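Galacto-N-biose/lacto-N-biose I transporter substrate-binding protein (Bifidobacterium longum, PDB 2Z8F) binds galacto-N-biose, lacto-N-biose and the milk tetrasaccharide lacto-N-tetraose, probably delivering such sugars to its ABC transporter for uptake. Local coordinates at residues Ala332-Pro335 against Ser336-Thr340; Gly343-Ile347 against Met348-Lys352. All coordinates share one frame; numbering follows the deposited sequence.

Contact 1: residues Ala332-Pro335 against Ser336-Thr340; sequences AETP and SEWST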
loop_
_atom_site.group_PDB
_atom_site.type_symbol
_atom_site.label_atom_id
_atom_site.label_comp_id
_atom_site.label_asym_id
_atom_site.label_seq_id
_atom_site.Cartn_x
_atom_site.Cartn_y
_atom_site.Cartn_z
ATOM N N ALA A 332 10.256 -12.116 9.267
ATOM C CA ALA A 332 9.441 -11.181 10.039
ATOM C C ALA A 332 8.588 -11.959 11.041
ATOM O O ALA A 332 8.049 -13.022 10.721
ATOM C CB ALA A 332 8.564 -10.336 9.119
ATOM N N GLU A 333 8.480 -11.430 12.255
ATOM C CA GLU A 333 7.726 -12.078 13.311
ATOM C C GLU A 333 6.642 -11.151 13.827
ATOM O O GLU A 333 6.848 -9.935 13.912
ATOM C CB GLU A 333 8.655 -12.478 14.468
ATOM C CG GLU A 333 9.804 -13.381 14.030
ATOM C CD GLU A 333 10.575 -13.990 15.184
ATOM O OE1 GLU A 333 10.548 -13.441 16.311
ATOM O OE2 GLU A 333 11.217 -15.039 14.953
ATOM N N THR A 334 5.502 -11.734 14.174
ATOM C CA THR A 334 4.387 -10.961 14.711
ATOM C C THR A 334 4.753 -10.433 16.098
ATOM O O THR A 334 5.079 -11.240 16.984
ATOM C CB THR A 334 3.119 -11.832 14.826
ATOM O OG1 THR A 334 2.804 -12.409 13.545
ATOM C CG2 THR A 334 1.954 -10.999 15.296
ATOM N N PRO A 335 4.718 -9.096 16.301
ATOM C CA PRO A 335 4.939 -8.579 17.665
ATOM C C PRO A 335 3.913 -9.096 18.675
ATOM O O PRO A 335 2.747 -9.293 18.345
ATOM C CB PRO A 335 4.812 -7.052 17.505
ATOM C CG PRO A 335 5.097 -6.789 16.037
ATOM C CD PRO A 335 4.518 -8.013 15.323
ATOM N N SER A 336 4.347 -9.317 19.912
ATOM C CA SER A 336 3.450 -9.821 20.949
ATOM C C SER A 336 2.148 -9.007 21.130
ATOM O O SER A 336 1.079 -9.587 21.350
ATOM C CB SER A 336 4.207 -9.924 22.281
ATOM O OG SER A 336 4.681 -8.637 22.643
ATOM N N GLU A 337 2.235 -7.680 21.039
ATOM C CA GLU A 337 1.050 -6.807 21.132
ATOM C C GLU A 337 0.015 -7.081 20.024
ATOM O O GLU A 337 -1.201 -7.071 20.266
ATOM C CB GLU A 337 1.467 -5.330 21.117
ATOM C CG GLU A 337 2.388 -4.921 22.295
ATOM C CD GLU A 337 3.879 -5.255 22.097
ATOM O OE1 GLU A 337 4.273 -5.868 21.065
ATOM O OE2 GLU A 337 4.668 -4.898 23.008
ATOM N N TRP A 338 0.509 -7.324 18.815
ATOM C CA TRP A 338 -0.375 -7.623 17.679
ATOM C C TRP A 338 -1.078 -8.968 17.831
ATOM O O TRP A 338 -2.283 -9.070 17.589
ATOM C CB TRP A 338 0.398 -7.672 16.369
ATOM C CG TRP A 338 1.091 -6.422 15.922
ATOM C CD1 TRP A 338 1.375 -5.287 16.653
ATOM C CD2 TRP A 338 1.627 -6.209 14.625
ATOM N NE1 TRP A 338 2.057 -4.390 15.868
ATOM C CE2 TRP A 338 2.210 -4.929 14.611
ATOM C CE3 TRP A 338 1.671 -6.993 13.455
ATOM C CZ2 TRP A 338 2.838 -4.409 13.477
ATOM C CZ3 TRP A 338 2.292 -6.485 12.335
ATOM C CH2 TRP A 338 2.874 -5.208 12.352
ATOM N N SER A 339 -0.329 -10.013 18.179
ATOM C CA SER A 339 -0.955 -11.328 18.343
ATOM C C SER A 339 -2.012 -11.256 19.450
ATOM O O SER A 339 -3.080 -11.833 19.317
ATOM C CB SER A 339 0.074 -12.426 18.609
ATOM O OG SER A 339 0.945 -12.047 19.654
ATOM N N THR A 340 -1.736 -10.488 20.506
ATOM C CA THR A 340 -2.695 -10.332 21.604
ATOM C C THR A 340 -4.000 -9.691 21.112
ATOM O O THR A 340 -5.098 -10.189 21.401
ATOM C CB THR A 340 -2.091 -9.516 22.774
ATOM O OG1 THR A 340 -1.035 -10.275 23.400
ATOM C CG2 THR A 340 -3.167 -9.200 23.811
HETATM O O HOH W 1 3.433 -12.896 18.591
#
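Pro335 covers one face of the Trp338 indole with CG and CD at the start of helix 336-341, where the proline holds the N-cap position. This is the tight part of the contact. Pro335 CG makes a CH-pi contact with the five-membered ring of Trp338, 3.7 Å from its centroid and only 10° off the ring normal. Pro335 CD sits further along the same face, 3.5 Å from Trp338 CD2 near the fusion of the two rings. The Trp338 side chain turns back toward the proline because its CG is anti to its own carbonyl carbon (chi1 -62°). Thr334 adds its methyl, with CG2 3.8 Å from Trp338 CB, at a slant to the ring system. Val319, Pro255 and Met258 also touch the indole, so the buried ring joins the helix start to helices 315-320 and 254-261.

The backbone closes the helix start beside this packing. Pro335 O accepts a helical bond from Ser339 N at 3.2 Å. The same oxygen takes a second, weak bond from Trp338 N, 3.0 Å away and bent to 121°.

The other side is polar and looser. Glu337 folds back at chi2, but its OE1 comes no nearer than 3.8 Å to Pro335 CB. A water bridges two residues here, donating to both Thr334 O and Ser339 OG at 2.8 Å.

Contact 2: residues Gly343-Ile347 against Met348-Lys352; sequences GGQDI and MKEFK
Ile347 O accepts the backbone bond from Phe351 N at 2.9 Å, in the first turn of helix 347-356. Phe351 also brings its ring under this oxygen. Ile347 O stands 3.4 Å above the ring plane, offset toward the rim on the CG and CD1 side. One residue thus meets this carbonyl twice, through its backbone N-H and through the face of its ring. Before the helix, Asp346 is the centre of an inverse gamma turn, closed by a weak bond from Ile347 N to Gln345 O. Asp346 O takes another weak bond, from Lys349 N at 3.2 Å.

The apolar part is the pair Ile347 and Phe351. The two side chains run side by side and point the same way. Ile347 CG1 lies between the backbone N and the carbonyl carbon (chi1 70°), which carries CD1 to within 3.8 Å of Phe351 CZ. Val271 of strand 269-273 and Ala254 of helix 254-261 touch both residues, so this face of the turn is buried.

Polar side chains flank the turn. The Asp346 carboxylate lies near Lys349 CB, and its OD1 is hydrogen-bonded to Thr334 OG1. Gln345 is extended and crosses Glu350 at about a right angle, with NE2 3.5 Å from Glu350 CG. The amide and carboxylate planes are 59° apart. Gln345 OE1 accepts from Val271 N, while Glu350 OE1 accepts from Gln273 NE2. Both residues are thus tied to strand 269-273. Between them sits one water, which accepts from Gln345 NE2 at 2.8 Å and donates to Glu350 OE2 at 2.7 Å.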
loop_
_atom_site.group_PDB
_atom_site.type_symbol
_atom_site.label_atom_id
_atom_site.label_comp_id
_atom_site.label_asym_id
_atom_site.label_seq_id
_atom_site.Cartn_x
_atom_site.Cartn_y
_atom_site.Cartn_z
ATOM N N GLY A 343 -6.282 -12.052 18.766
ATOM C CA GLY A 343 -6.723 -13.337 19.331
ATOM C C GLY A 343 -5.694 -14.447 19.384
ATOM O O GLY A 343 -6.025 -15.617 19.192
ATOM N N GLY A 344 -4.442 -14.081 19.625
ATOM C CA GLY A 344 -3.335 -15.025 19.628
ATOM C C GLY A 344 -2.780 -15.405 18.263
ATOM O O GLY A 344 -1.886 -16.244 18.179
ATOM N N GLN A 345 -3.282 -14.783 17.189
ATOM C CA GLN A 345 -2.911 -15.207 15.830
ATOM C C GLN A 345 -1.544 -14.700 15.391
ATOM O O GLN A 345 -1.189 -13.539 15.631
ATOM C CB GLN A 345 -3.947 -14.714 14.825
ATOM C CG GLN A 345 -3.853 -15.383 13.450
ATOM C CD GLN A 345 -4.872 -14.831 12.471
ATOM O OE1 GLN A 345 -5.567 -13.860 12.756
ATOM N NE2 GLN A 345 -4.968 -15.468 11.304
ATOM N N ASP A 346 -0.811 -15.564 14.695
ATOM C CA ASP A 346 0.459 -15.189 14.078
ATOM C C ASP A 346 0.095 -14.515 12.753
ATOM O O ASP A 346 0.138 -15.145 11.701
ATOM C CB ASP A 346 1.322 -16.444 13.852
ATOM C CG ASP A 346 2.718 -16.133 13.305
ATOM O OD1 ASP A 346 3.054 -14.948 13.053
ATOM O OD2 ASP A 346 3.501 -17.101 13.096
ATOM N N ILE A 347 -0.277 -13.238 12.809
ATOM C CA ILE A 347 -0.811 -12.572 11.602
ATOM C C ILE A 347 0.234 -12.354 10.509
ATOM O O ILE A 347 -0.108 -12.297 9.312
ATOM C CB ILE A 347 -1.604 -11.275 11.922
ATOM C CG1 ILE A 347 -0.675 -10.161 12.419
ATOM C CG2 ILE A 347 -2.736 -11.572 12.907
ATOM C CD1 ILE A 347 -1.431 -8.861 12.653
ATOM N N MET A 348 1.506 -12.268 10.895
ATOM C CA MET A 348 2.576 -12.101 9.918
ATOM C C MET A 348 2.588 -13.289 8.970
ATOM O O MET A 348 2.856 -13.128 7.783
ATOM C CB MET A 348 3.945 -11.983 10.596
ATOM C CG MET A 348 5.076 -11.724 9.625
ATOM S SD MET A 348 4.812 -10.197 8.722
ATOM C CE MET A 348 5.021 -8.996 10.053
ATOM N N LYS A 349 2.272 -14.471 9.477
ATOM C CA LYS A 349 2.198 -15.643 8.604
ATOM C C LYS A 349 1.126 -15.463 7.517
ATOM O O LYS A 349 1.308 -15.890 6.355
ATOM C CB LYS A 349 1.984 -16.915 9.420
ATOM C CG LYS A 349 1.968 -18.196 8.584
ATOM C CD LYS A 349 2.161 -19.433 9.471
ATOM C CE LYS A 349 1.577 -20.721 8.835
ATOM N NZ LYS A 349 1.853 -20.885 7.365
ATOM N N GLU A 350 0.007 -14.851 7.894
ATOM C CA GLU A 350 -1.050 -14.552 6.927
ATOM C C GLU A 350 -0.564 -13.505 5.932
ATOM O O GLU A 350 -0.840 -13.592 4.737
ATOM C CB GLU A 350 -2.322 -14.089 7.634
ATOM C CG GLU A 350 -3.015 -15.151 8.471
ATOM C CD GLU A 350 -3.622 -16.301 7.669
ATOM O OE1 GLU A 350 -3.885 -16.160 6.456
ATOM O OE2 GLU A 350 -3.887 -17.349 8.286
ATOM N N PHE A 351 0.187 -12.506 6.414
ATOM C CA PHE A 351 0.718 -11.504 5.495
ATOM C C PHE A 351 1.688 -12.096 4.462
ATOM O O PHE A 351 1.728 -11.680 3.319
ATOM C CB PHE A 351 1.394 -10.383 6.284
ATOM C CG PHE A 351 0.466 -9.648 7.208
ATOM C CD1 PHE A 351 -0.928 -9.724 7.063
ATOM C CD2 PHE A 351 0.987 -8.850 8.228
ATOM C CE1 PHE A 351 -1.789 -9.030 7.919
ATOM C CE2 PHE A 351 0.144 -8.135 9.087
ATOM C CZ PHE A 351 -1.241 -8.225 8.951
ATOM N N LYS A 352 2.481 -13.070 4.898
ATOM C CA LYS A 352 3.438 -13.739 4.034
ATOM C C LYS A 352 2.729 -14.589 3.006
ATOM O O LYS A 352 3.123 -14.615 1.835
ATOM C CB LYS A 352 4.358 -14.624 4.882
ATOM C CG LYS A 352 5.686 -13.990 5.107
ATOM C CD LYS A 352 5.512 -12.597 5.670
ATOM C CE LYS A 352 6.839 -11.936 6.020
ATOM N NZ LYS A 352 7.760 -11.801 4.865
HETATM O O HOH W 2 -3.603 -17.906 10.870
#

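How the contacts relate
Both contacts are helix starts, one after the other in the chain, with centres about 8 Å apart. Contact 1 opens helix 336-341 and lies mostly at the surface. Contact 2 opens helix 347-356 and is partly buried. In each, an aromatic ring packs on a residue three or four positions earlier whose carbonyl accepts a helical bond. The ring of contact 1 meets a proline face; that of contact 2 meets a carbonyl oxygen and an isoleucine. Both rings reach helix 254-261, and contact 2 also has polar ties to strand 269-273. The two contacts touch directly through the Thr334 side chain and through a probable hydrogen bond between Ser339 O and Gly344 N.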